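Local coordinates for protein putative isocitrate dehydrogenase, NAD-dependent (Methylococcus capsulatus, PDB 6LKY) that binds NAD and probably oxidises isocitrate with NAD and magnesium, as a member of the isocitrate and isopropylmalate dehydrogenase family, at residues Pro96-Phe107 against Ala237-Ala248; Asp271-Ala279 against Thr315-Thr326. The protein carries 1 engineered substitution. All coordinates share one frame; numbering follows the deposited sequence.

Interaction 1 of 2, residues Pro96-Phe107 against Ala237-Ala248; sequences PAISFEGTDTAF and AAGLIGGLGLTA. With NAD (nicotinamide-adenine-dinucleotide), chain C; ACE (acetyl group), chain D.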
loop_
_atom_site.group_PDB
_atom_site.type_symbol
_atom_site.label_atom_id
_atom_site.label_comp_id
_atom_site.label_asym_id
_atom_site.label_seq_id
_atom_site.Cartn_x
_atom_site.Cartn_y
_atom_site.Cartn_z
ATOM N N PRO A 96 -14.521 -5.692 6.204
ATOM C CA PRO A 96 -14.356 -5.241 7.596
ATOM C C PRO A 96 -13.068 -5.753 8.219
ATOM O O PRO A 96 -12.660 -6.896 8.006
ATOM C CB PRO A 96 -15.582 -5.827 8.318
ATOM C CG PRO A 96 -16.527 -6.310 7.215
ATOM C CD PRO A 96 -15.636 -6.645 6.050
ATOM N N ALA A 97 -12.418 -4.883 8.991
ATOM C CA ALA A 97 -11.264 -5.235 9.815
ATOM C C ALA A 97 -11.548 -4.719 11.224
ATOM O O ALA A 97 -11.483 -3.507 11.471
ATOM C CB ALA A 97 -9.962 -4.661 9.253
ATOM N N ILE A 98 -11.929 -5.632 12.117
ATOM C CA ILE A 98 -12.289 -5.330 13.501
ATOM C C ILE A 98 -11.471 -6.247 14.406
ATOM O O ILE A 98 -11.487 -7.469 14.230
ATOM C CB ILE A 98 -13.797 -5.507 13.744
ATOM C CG1 ILE A 98 -14.577 -4.743 12.670
ATOM C CG2 ILE A 98 -14.191 -4.994 15.129
ATOM C CD1 ILE A 98 -16.057 -4.949 12.711
ATOM N N SER A 99 -10.731 -5.659 15.344
ATOM C CA SER A 99 -9.802 -6.419 16.178
ATOM C C SER A 99 -10.492 -7.609 16.854
ATOM O O SER A 99 -11.684 -7.570 17.182
ATOM C CB SER A 99 -9.189 -5.511 17.247
ATOM O OG SER A 99 -8.359 -4.495 16.686
ATOM N N PHE A 100 -9.732 -8.693 17.015
ATOM C CA PHE A 100 -10.149 -9.877 17.760
ATOM C C PHE A 100 -9.399 -9.883 19.083
ATOM O O PHE A 100 -8.162 -9.888 19.092
ATOM C CB PHE A 100 -9.843 -11.172 17.005
ATOM C CG PHE A 100 -10.679 -11.386 15.783
ATOM C CD1 PHE A 100 -10.311 -10.825 14.570
ATOM C CD2 PHE A 100 -11.820 -12.169 15.841
ATOM C CE1 PHE A 100 -11.076 -11.023 13.440
ATOM C CE2 PHE A 100 -12.590 -12.376 14.707
ATOM C CZ PHE A 100 -12.218 -11.803 13.505
ATOM N N GLU A 101 -10.141 -9.865 20.188
ATOM C CA GLU A 101 -9.517 -9.969 21.503
ATOM C C GLU A 101 -8.650 -11.225 21.592
ATOM O O GLU A 101 -9.073 -12.319 21.211
ATOM C CB GLU A 101 -10.592 -9.978 22.591
ATOM C CG GLU A 101 -10.036 -9.890 24.002
ATOM C CD GLU A 101 -11.121 -9.959 25.061
ATOM O OE1 GLU A 101 -12.316 -10.036 24.695
ATOM O OE2 GLU A 101 -10.772 -9.946 26.259
ATOM N N GLY A 102 -7.422 -11.057 22.063
ATOM C CA GLY A 102 -6.510 -12.162 22.266
ATOM C C GLY A 102 -5.391 -12.274 21.252
ATOM O O GLY A 102 -4.486 -13.092 21.454
ATOM N N THR A 103 -5.417 -11.501 20.168
ATOM C CA THR A 103 -4.369 -11.599 19.160
ATOM C C THR A 103 -3.095 -10.922 19.650
ATOM O O THR A 103 -3.136 -9.963 20.427
ATOM C CB THR A 103 -4.813 -10.957 17.837
ATOM O OG1 THR A 103 -5.206 -9.594 18.059
ATOM C CG2 THR A 103 -5.983 -11.717 17.224
ATOM N N ASP A 104 -1.954 -11.416 19.168
ATOM C CA ASP A 104 -0.662 -10.788 19.456
ATOM C C ASP A 104 -0.432 -9.668 18.441
ATOM O O ASP A 104 0.267 -9.817 17.434
ATOM C CB ASP A 104 0.464 -11.812 19.427
ATOM C CG ASP A 104 1.806 -11.195 19.773
ATOM O OD1 ASP A 104 1.821 -10.097 20.366
ATOM O OD2 ASP A 104 2.846 -11.794 19.450
ATOM N N THR A 105 -1.077 -8.533 18.699
ATOM C CA THR A 105 -1.060 -7.387 17.805
ATOM C C THR A 105 -0.748 -6.130 18.599
ATOM O O THR A 105 -1.031 -6.052 19.796
ATOM C CB THR A 105 -2.407 -7.225 17.077
ATOM O OG1 THR A 105 -3.478 -7.396 18.013
ATOM C CG2 THR A 105 -2.543 -8.246 15.941
ATOM N N ALA A 106 -0.133 -5.151 17.928
ATOM C CA ALA A 106 0.107 -3.856 18.561
ATOM C C ALA A 106 -1.198 -3.176 18.971
ATOM O O ALA A 106 -1.269 -2.528 20.023
ATOM C CB ALA A 106 0.899 -2.954 17.618
ATOM N N PHE A 107 -2.239 -3.302 18.154
ATOM C CA PHE A 107 -3.496 -2.625 18.412
ATOM C C PHE A 107 -4.568 -3.641 18.778
ATOM O O PHE A 107 -4.527 -4.799 18.350
ATOM C CB PHE A 107 -3.935 -1.790 17.200
ATOM C CG PHE A 107 -2.935 -0.723 16.808
ATOM C CD1 PHE A 107 -2.747 0.398 17.601
ATOM C CD2 PHE A 107 -2.169 -0.857 15.659
ATOM C CE1 PHE A 107 -1.821 1.373 17.250
ATOM C CE2 PHE A 107 -1.238 0.110 15.310
ATOM C CZ PHE A 107 -1.066 1.226 16.103
ATOM N N ALA A 237 -4.792 -3.609 6.519
ATOM C CA ALA A 237 -5.694 -3.716 7.669
ATOM C C ALA A 237 -5.731 -5.142 8.220
ATOM O O ALA A 237 -5.714 -5.355 9.446
ATOM C CB ALA A 237 -7.096 -3.253 7.266
ATOM N N ALA A 238 -5.766 -6.129 7.323
ATOM C CA ALA A 238 -5.713 -7.520 7.760
ATOM C C ALA A 238 -4.477 -7.750 8.607
ATOM O O ALA A 238 -4.543 -8.379 9.669
ATOM C CB ALA A 238 -5.711 -8.458 6.555
ATOM N N GLY A 239 -3.333 -7.246 8.143
ATOM C CA GLY A 239 -2.128 -7.321 8.950
ATOM C C GLY A 239 -2.316 -6.704 10.322
ATOM O O GLY A 239 -1.863 -7.254 11.330
ATOM N N LEU A 240 -2.989 -5.553 10.378
ATOM C CA LEU A 240 -3.133 -4.862 11.659
ATOM C C LEU A 240 -3.930 -5.677 12.669
ATOM O O LEU A 240 -3.640 -5.616 13.868
ATOM C CB LEU A 240 -3.796 -3.495 11.481
ATOM C CG LEU A 240 -2.952 -2.419 10.795
ATOM C CD1 LEU A 240 -3.884 -1.289 10.348
ATOM C CD2 LEU A 240 -1.822 -1.905 11.685
ATOM N N ILE A 241 -4.938 -6.434 12.228
ATOM C CA ILE A 241 -5.757 -7.175 13.194
ATOM C C ILE A 241 -5.279 -8.613 13.381
ATOM O O ILE A 241 -5.954 -9.403 14.050
ATOM C CB ILE A 241 -7.255 -7.144 12.845
ATOM C CG1 ILE A 241 -7.558 -7.967 11.592
ATOM C CG2 ILE A 241 -7.770 -5.704 12.732
ATOM C CD1 ILE A 241 -9.036 -8.245 11.443
ATOM N N GLY A 242 -4.139 -8.979 12.809
ATOM C CA GLY A 242 -3.552 -10.274 13.104
ATOM C C GLY A 242 -3.406 -11.208 11.926
ATOM O O GLY A 242 -2.945 -12.342 12.124
ATOM N N GLY A 243 -3.777 -10.820 10.715
ATOM C CA GLY A 243 -3.345 -11.539 9.530
ATOM C C GLY A 243 -4.496 -11.821 8.578
ATOM O O GLY A 243 -5.664 -11.686 8.900
ATOM N N LEU A 244 -4.089 -12.244 7.372
ATOM C CA LEU A 244 -5.018 -12.620 6.312
ATOM C C LEU A 244 -5.860 -13.823 6.687
ATOM O O LEU A 244 -6.938 -14.016 6.111
ATOM C CB LEU A 244 -4.242 -12.949 5.035
ATOM C CG LEU A 244 -3.574 -11.807 4.277
ATOM C CD1 LEU A 244 -2.798 -12.363 3.098
ATOM C CD2 LEU A 244 -4.631 -10.815 3.805
ATOM N N GLY A 245 -5.378 -14.659 7.610
ATOM C CA GLY A 245 -6.153 -15.792 8.084
ATOM C C GLY A 245 -7.450 -15.412 8.758
ATOM O O GLY A 245 -8.278 -16.297 9.008
ATOM N N LEU A 246 -7.654 -14.118 9.038
ATOM C CA LEU A 246 -8.779 -13.656 9.832
ATOM C C LEU A 246 -9.858 -12.915 9.055
ATOM O O LEU A 246 -10.979 -12.811 9.558
ATOM C CB LEU A 246 -8.275 -12.732 10.954
ATOM C CG LEU A 246 -7.220 -13.329 11.887
ATOM C CD1 LEU A 246 -6.630 -12.266 12.808
ATOM C CD2 LEU A 246 -7.829 -14.453 12.719
ATOM N N THR A 247 -9.573 -12.396 7.860
ATOM C CA THR A 247 -10.379 -11.318 7.289
ATOM C C THR A 247 -11.167 -11.774 6.072
ATOM O O THR A 247 -10.652 -12.509 5.225
ATOM C CB THR A 247 -9.514 -10.112 6.894
ATOM O OG1 THR A 247 -8.304 -10.558 6.273
ATOM C CG2 THR A 247 -9.158 -9.288 8.115
ATOM N N ALA A 248 -12.405 -11.281 5.966
ATOM C CA ALA A 248 -13.331 -11.695 4.928
ATOM C C ALA A 248 -13.817 -10.500 4.118
ATOM O O ALA A 248 -13.704 -9.347 4.536
ATOM C CB ALA A 248 -14.529 -12.442 5.522
HETATM P PA NAD C . -1.640 -15.564 -0.177
HETATM O O1A NAD C . -2.072 -16.848 -0.843
HETATM O O2A NAD C . -2.801 -14.883 0.480
HETATM O O5B NAD C . -0.451 -15.879 0.846
HETATM C C5B NAD C . 0.175 -14.789 1.520
HETATM C C4B NAD C . 0.726 -15.284 2.842
HETATM O O4B NAD C . -0.393 -15.421 3.740
HETATM C C3B NAD C . 1.372 -16.652 2.658
HETATM O O3B NAD C . 2.563 -16.751 3.424
HETATM C C2B NAD C . 0.311 -17.609 3.181
HETATM O O2B NAD C . 0.837 -18.833 3.719
HETATM C C1B NAD C . -0.456 -16.772 4.194
HETATM N N9A NAD C . -1.799 -17.333 4.168
HETATM C C8A NAD C . -2.879 -16.610 3.470
HETATM N N7A NAD C . -4.016 -17.436 3.918
HETATM C C5A NAD C . -3.832 -17.488 5.364
HETATM C C6A NAD C . -4.418 -18.761 5.949
HETATM N N6A NAD C . -5.885 -18.656 5.942
HETATM N N1A NAD C . -3.940 -18.867 7.336
HETATM C C2A NAD C . -2.476 -19.008 7.466
HETATM N N3A NAD C . -1.793 -18.763 6.193
HETATM C C4A NAD C . -2.334 -17.587 5.516
HETATM O O3 NAD C . -1.066 -14.523 -1.256
HETATM P PN NAD C . -0.030 -14.847 -2.427
HETATM O O1N NAD C . 0.972 -15.901 -2.078
HETATM O O2N NAD C . 0.623 -13.517 -2.763
HETATM O O5D NAD C . -0.903 -15.361 -3.675
HETATM C C5D NAD C . -1.167 -16.763 -3.850
HETATM C C4D NAD C . -2.253 -16.944 -4.904
HETATM O O4D NAD C . -3.546 -16.574 -4.393
HETATM C C3D NAD C . -1.981 -16.078 -6.135
HETATM O O3D NAD C . -2.164 -16.897 -7.286
HETATM C C2D NAD C . -3.060 -15.013 -6.059
HETATM O O2D NAD C . -3.501 -14.540 -7.330
HETATM C C1D NAD C . -4.204 -15.732 -5.357
HETATM N N1N NAD C . -5.143 -14.715 -4.819
HETATM C C2N NAD C . -6.456 -15.246 -4.481
HETATM C C3N NAD C . -7.321 -14.047 -4.167
HETATM C C7N NAD C . -8.823 -14.341 -4.230
HETATM O O7N NAD C . -9.549 -13.639 -3.229
HETATM N N7N NAD C . -9.088 -15.777 -4.219
HETATM C C4N NAD C . -6.887 -13.288 -2.923
HETATM C C5N NAD C . -5.396 -13.015 -2.908
HETATM C C6N NAD C . -4.493 -13.918 -3.753
HETATM C C ACE D . -1.202 -14.943 7.859
HETATM O O ACE D . -2.394 -15.208 8.036
HETATM C CH3 ACE D . -0.770 -13.583 7.416
HETATM O O HOH W 1 -13.564 -9.534 7.929
HETATM O O HOH W 2 -11.531 -8.014 5.566
HETATM O O HOH W 3 -7.072 -8.421 16.403
HETATM O O HOH W 4 -1.887 -4.186 15.555
#
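The F100 ring meets I241 at its edge, where CE1 lies 4.0 Å from I241 CD1 near the ring plane, while CB of L246 approaches the same CE1 obliquely. R305, from helix 294-310, makes a cation-pi contact with it. F107 offers an edge: its CD2 is 4.1 Å from CD2 of L240, the side chains running alongside each other, and CB of A106 sits over one face, offset toward the rim. Between the two rings, I241 packs against the end of strand 92-98. Its CG1 stands between the backbone N and the carbonyl carbon (chi1 70°), which sends CD1 toward the I98 carbonyl and leaves CG2 against the S99 backbone. A97 CB meets A237 CB at 3.8 Å. Helix 227-240 closes here in a Schellman motif with G242 as the C-prime residue; a side chain on G242 would run into L246 CD1, and methyl CG2 of T105 packs 3.6 Å from G242 N. G245 N hydrogen-bonds to O of an acetyl group, probably from the crystallisation liquor, at 3.1 Å, beside the NAD adenine. No direct hydrogen bond joins the segments. Water carries the polar link: water 3 accepts from F100 N and T103 OG1 and donates to I241 O at 2.8 Å, and water 4 joins F107 N to L240 O, so solvent satisfies carbonyls at the helix end while methyls and ring edges supply the packing.

Interaction 2 of 2, residues Asp271-Ala279 against Thr315-Thr326; sequences DKGIANPTA and TPDLAKDSPCGT. With NAD (nicotinamide-adenine-dinucleotide), chain C.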
loop_
_atom_site.group_PDB
_atom_site.type_symbol
_atom_site.label_atom_id
_atom_site.label_comp_id
_atom_site.label_asym_id
_atom_site.label_seq_id
_atom_site.Cartn_x
_atom_site.Cartn_y
_atom_site.Cartn_z
ATOM N N ASP A 271 -2.010 -28.166 1.644
ATOM C CA ASP A 271 -1.893 -29.585 1.966
ATOM C C ASP A 271 -1.113 -29.849 3.251
ATOM O O ASP A 271 -0.805 -31.011 3.546
ATOM C CB ASP A 271 -1.297 -30.374 0.797
ATOM C CG ASP A 271 -2.211 -30.355 -0.422
ATOM O OD1 ASP A 271 -3.453 -30.330 -0.235
ATOM O OD2 ASP A 271 -1.692 -30.341 -1.559
ATOM N N LYS A 272 -0.748 -28.811 4.011
ATOM C CA LYS A 272 -0.150 -29.019 5.324
ATOM C C LYS A 272 -1.194 -29.060 6.435
ATOM O O LYS A 272 -0.865 -29.446 7.561
ATOM C CB LYS A 272 0.855 -27.902 5.650
ATOM C CG LYS A 272 2.119 -27.873 4.804
ATOM C CD LYS A 272 3.113 -26.869 5.377
ATOM C CE LYS A 272 4.326 -26.674 4.463
ATOM N NZ LYS A 272 5.081 -27.948 4.258
ATOM N N GLY A 273 -2.447 -28.724 6.135
ATOM C CA GLY A 273 -3.513 -28.786 7.120
ATOM C C GLY A 273 -3.429 -27.797 8.272
ATOM O O GLY A 273 -4.058 -28.030 9.312
ATOM N N ILE A 274 -2.718 -26.676 8.109
ATOM C CA ILE A 274 -2.508 -25.713 9.187
ATOM C C ILE A 274 -3.130 -24.348 8.908
ATOM O O ILE A 274 -3.058 -23.463 9.771
ATOM C CB ILE A 274 -1.006 -25.556 9.505
ATOM C CG1 ILE A 274 -0.247 -25.025 8.284
ATOM C CG2 ILE A 274 -0.408 -26.885 9.966
ATOM C CD1 ILE A 274 1.168 -24.567 8.592
ATOM N N ALA A 275 -3.718 -24.135 7.727
ATOM C CA ALA A 275 -4.317 -22.843 7.398
ATOM C C ALA A 275 -5.384 -22.430 8.410
ATOM O O ALA A 275 -6.207 -23.242 8.840
ATOM C CB ALA A 275 -4.926 -22.878 5.992
ATOM N N ASN A 276 -5.379 -21.148 8.763
ATOM C CA ASN A 276 -6.416 -20.573 9.608
ATOM C C ASN A 276 -7.737 -20.517 8.852
ATOM O O ASN A 276 -7.797 -19.916 7.774
ATOM C CB ASN A 276 -6.019 -19.177 10.062
ATOM C CG ASN A 276 -6.878 -18.670 11.197
ATOM O OD1 ASN A 276 -8.019 -19.117 11.387
ATOM N ND2 ASN A 276 -6.335 -17.732 11.968
ATOM N N PRO A 277 -8.805 -21.128 9.362
ATOM C CA PRO A 277 -10.092 -21.094 8.662
ATOM C C PRO A 277 -10.964 -19.912 9.036
ATOM O O PRO A 277 -12.073 -19.791 8.502
ATOM C CB PRO A 277 -10.742 -22.415 9.109
ATOM C CG PRO A 277 -10.218 -22.617 10.506
ATOM C CD PRO A 277 -8.824 -22.033 10.528
ATOM N N THR A 278 -10.470 -19.045 9.919
ATOM C CA THR A 278 -11.271 -17.940 10.435
ATOM C C THR A 278 -11.810 -17.066 9.314
ATOM O O THR A 278 -12.992 -16.710 9.312
ATOM C CB THR A 278 -10.429 -17.106 11.393
ATOM O OG1 THR A 278 -9.936 -17.947 12.442
ATOM C CG2 THR A 278 -11.242 -15.943 11.964
ATOM N N ALA A 279 -10.949 -16.687 8.362
ATOM C CA ALA A 279 -11.380 -15.797 7.285
ATOM C C ALA A 279 -12.544 -16.399 6.506
ATOM O O ALA A 279 -13.551 -15.726 6.251
ATOM C CB ALA A 279 -10.207 -15.489 6.354
ATOM N N THR A 315 -4.748 -21.993 15.125
ATOM C CA THR A 315 -3.762 -22.402 14.137
ATOM C C THR A 315 -2.449 -21.635 14.327
ATOM O O THR A 315 -2.421 -20.595 14.992
ATOM C CB THR A 315 -4.334 -22.205 12.733
ATOM O OG1 THR A 315 -4.963 -20.924 12.622
ATOM C CG2 THR A 315 -5.376 -23.285 12.439
ATOM N N PRO A 316 -1.338 -22.146 13.774
ATOM C CA PRO A 316 -0.016 -21.551 14.070
ATOM C C PRO A 316 0.151 -20.091 13.658
ATOM O O PRO A 316 1.044 -19.421 14.190
ATOM C CB PRO A 316 0.971 -22.451 13.308
ATOM C CG PRO A 316 0.228 -23.665 12.929
ATOM C CD PRO A 316 -1.235 -23.376 12.966
ATOM N N ASP A 317 -0.630 -19.581 12.701
ATOM C CA ASP A 317 -0.512 -18.167 12.358
ATOM C C ASP A 317 -0.896 -17.272 13.530
ATOM O O ASP A 317 -0.412 -16.137 13.629
ATOM C CB ASP A 317 -1.388 -17.833 11.156
ATOM C CG ASP A 317 -2.842 -18.141 11.413
ATOM O OD1 ASP A 317 -3.149 -19.333 11.625
ATOM O OD2 ASP A 317 -3.666 -17.200 11.430
ATOM N N LEU A 318 -1.754 -17.757 14.426
ATOM C CA LEU A 318 -2.172 -16.936 15.554
ATOM C C LEU A 318 -1.279 -17.151 16.766
ATOM O O LEU A 318 -0.975 -16.195 17.491
ATOM C CB LEU A 318 -3.621 -17.244 15.920
ATOM C CG LEU A 318 -4.646 -16.698 14.934
ATOM C CD1 LEU A 318 -6.058 -17.083 15.354
ATOM C CD2 LEU A 318 -4.504 -15.185 14.813
ATOM N N ALA A 319 -0.886 -18.393 17.020
ATOM C CA ALA A 319 0.078 -18.691 18.069
ATOM C C ALA A 319 0.855 -19.941 17.696
ATOM O O ALA A 319 0.249 -20.995 17.493
ATOM C CB ALA A 319 -0.620 -18.873 19.419
ATOM N N LYS A 320 2.176 -19.827 17.543
ATOM C CA LYS A 320 3.001 -21.030 17.474
ATOM C C LYS A 320 3.371 -21.534 18.868
ATOM O O LYS A 320 4.411 -22.182 19.044
ATOM C CB LYS A 320 4.244 -20.824 16.605
ATOM C CG LYS A 320 4.706 -22.149 15.980
ATOM C CD LYS A 320 5.563 -21.991 14.726
ATOM C CE LYS A 320 6.992 -21.586 15.052
ATOM N NZ LYS A 320 7.914 -21.916 13.928
ATOM N N ASP A 321 2.545 -21.207 19.868
ATOM C CA ASP A 321 2.806 -21.481 21.278
ATOM C C ASP A 321 2.373 -22.900 21.632
ATOM O O ASP A 321 3.182 -23.716 22.087
ATOM C CB ASP A 321 2.049 -20.472 22.154
ATOM C CG ASP A 321 2.740 -19.131 22.235
ATOM O OD1 ASP A 321 3.766 -19.028 22.943
ATOM O OD2 ASP A 321 2.255 -18.176 21.593
ATOM N N SER A 322 1.088 -23.194 21.456
ATOM C CA SER A 322 0.548 -24.550 21.568
ATOM C C SER A 322 -0.396 -24.742 20.386
ATOM O O SER A 322 -1.623 -24.753 20.542
ATOM C CB SER A 322 -0.157 -24.756 22.910
ATOM O OG SER A 322 -0.413 -26.128 23.150
ATOM N N PRO A 323 0.148 -24.888 19.177
ATOM C CA PRO A 323 -0.695 -24.831 17.980
ATOM C C PRO A 323 -1.309 -26.156 17.554
ATOM O O PRO A 323 -0.774 -27.246 17.777
ATOM C CB PRO A 323 0.295 -24.340 16.915
ATOM C CG PRO A 323 1.588 -24.975 17.322
ATOM C CD PRO A 323 1.582 -24.976 18.838
ATOM N N CYS A 324 -2.471 -26.028 16.923
ATOM C CA CYS A 324 -3.211 -27.087 16.251
ATOM C C CYS A 324 -3.402 -26.767 14.768
ATOM O O CYS A 324 -2.921 -25.755 14.260
ATOM C CB CYS A 324 -4.554 -27.270 16.934
ATOM S SG CYS A 324 -5.612 -25.841 16.698
ATOM N N GLY A 325 -4.162 -27.625 14.082
ATOM C CA GLY A 325 -4.417 -27.481 12.667
ATOM C C GLY A 325 -5.815 -26.966 12.322
ATOM O O GLY A 325 -6.644 -26.654 13.178
ATOM N N THR A 326 -6.061 -26.891 11.010
ATOM C CA THR A 326 -7.322 -26.364 10.484
ATOM C C THR A 326 -8.527 -27.077 11.089
ATOM O O THR A 326 -9.492 -26.429 11.528
ATOM C CB THR A 326 -7.332 -26.472 8.951
ATOM O OG1 THR A 326 -6.092 -25.967 8.430
ATOM C CG2 THR A 326 -8.507 -25.674 8.349
HETATM P PA NAD C . -1.640 -15.564 -0.177
HETATM O O1A NAD C . -2.072 -16.848 -0.843
HETATM O O2A NAD C . -2.801 -14.883 0.480
HETATM O O5B NAD C . -0.451 -15.879 0.846
HETATM C C5B NAD C . 0.175 -14.789 1.520
HETATM C C4B NAD C . 0.726 -15.284 2.842
HETATM O O4B NAD C . -0.393 -15.421 3.740
HETATM C C3B NAD C . 1.372 -16.652 2.658
HETATM O O3B NAD C . 2.563 -16.751 3.424
HETATM C C2B NAD C . 0.311 -17.609 3.181
HETATM O O2B NAD C . 0.837 -18.833 3.719
HETATM C C1B NAD C . -0.456 -16.772 4.194
HETATM N N9A NAD C . -1.799 -17.333 4.168
HETATM C C8A NAD C . -2.879 -16.610 3.470
HETATM N N7A NAD C . -4.016 -17.436 3.918
HETATM C C5A NAD C . -3.832 -17.488 5.364
HETATM C C6A NAD C . -4.418 -18.761 5.949
HETATM N N6A NAD C . -5.885 -18.656 5.942
HETATM N N1A NAD C . -3.940 -18.867 7.336
HETATM C C2A NAD C . -2.476 -19.008 7.466
HETATM N N3A NAD C . -1.793 -18.763 6.193
HETATM C C4A NAD C . -2.334 -17.587 5.516
HETATM O O3 NAD C . -1.066 -14.523 -1.256
HETATM P PN NAD C . -0.030 -14.847 -2.427
HETATM O O1N NAD C . 0.972 -15.901 -2.078
HETATM O O2N NAD C . 0.623 -13.517 -2.763
HETATM O O5D NAD C . -0.903 -15.361 -3.675
HETATM C C5D NAD C . -1.167 -16.763 -3.850
HETATM C C4D NAD C . -2.253 -16.944 -4.904
HETATM O O4D NAD C . -3.546 -16.574 -4.393
HETATM C C3D NAD C . -1.981 -16.078 -6.135
HETATM O O3D NAD C . -2.164 -16.897 -7.286
HETATM C C2D NAD C . -3.060 -15.013 -6.059
HETATM O O2D NAD C . -3.501 -14.540 -7.330
HETATM C C1D NAD C . -4.204 -15.732 -5.357
HETATM N N1N NAD C . -5.143 -14.715 -4.819
HETATM C C2N NAD C . -6.456 -15.246 -4.481
HETATM C C3N NAD C . -7.321 -14.047 -4.167
HETATM C C7N NAD C . -8.823 -14.341 -4.230
HETATM O O7N NAD C . -9.549 -13.639 -3.229
HETATM N N7N NAD C . -9.088 -15.777 -4.219
HETATM C C4N NAD C . -6.887 -13.288 -2.923
HETATM C C5N NAD C . -5.396 -13.015 -2.908
HETATM C C6N NAD C . -4.493 -13.918 -3.753
HETATM O O HOH W 5 -1.890 -21.193 10.019
#
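Backbone to backbone, T326 N donates to G273 O at 2.9 Å, nearly straight at 171°, as CA of G325 passes over CA of I274. G325 is the N-cap residue of helix 326-337, and N276 caps helix 278-290: its OD1 accepts from T278 N at 2.9 Å, with the donor above the carbonyl plane. T326 adds a side-chain bond, OG1 to A275 O at 2.8 Å, in the carbonyl plane and on a lone pair. Its CG2 packs against CB of P277, whose CD points toward CG2 of T315. The N276 amide makes the other side-chain bond. With CG anti to the backbone N (chi1 -166°), it crosses D317 at about a right angle, and ND2 donates to D317 OD2 at 2.8 Å, using that oxygen's syn lone pair, in the amide plane. The other carboxylate oxygen, OD1, accepts from T315 OG1 at 2.6 Å, so these bonds fix the carboxylate's rotation; the amide's flip is set by ND2 giving to D317 while OD1 takes T278 N. With an alanine at D317, N276 ND2 and T315 OG1 would probably be left without these acceptors, the amide then held only through its oxygen. Through its main chain the same asparagine serves the cofactor, N276 O accepting from adenine N6A of NAD. Water 5 donates to I274 O at 2.6 Å and to D317 OD1 at 2.8 Å.

Interaction 1 closes along the chain before interaction 2 opens, and their centres lie 15 Å apart on the same side of the chain's centre. The first joins the end of strand 92-98, in the large mixed sheet, to the end of helix 227-240; the second ties together the loops that lead into helices 278-290 and 326-337. They meet at A279, whose N probably bonds to G245 O at 2.8 Å, and CB of A248 packs on O of A279. Helix 294-310 touches both through F100, T278 and L318. Each also borders NAD: G245 and the turn at 275-276 lie against the adenine, with L244 beside the ribose and phosphate.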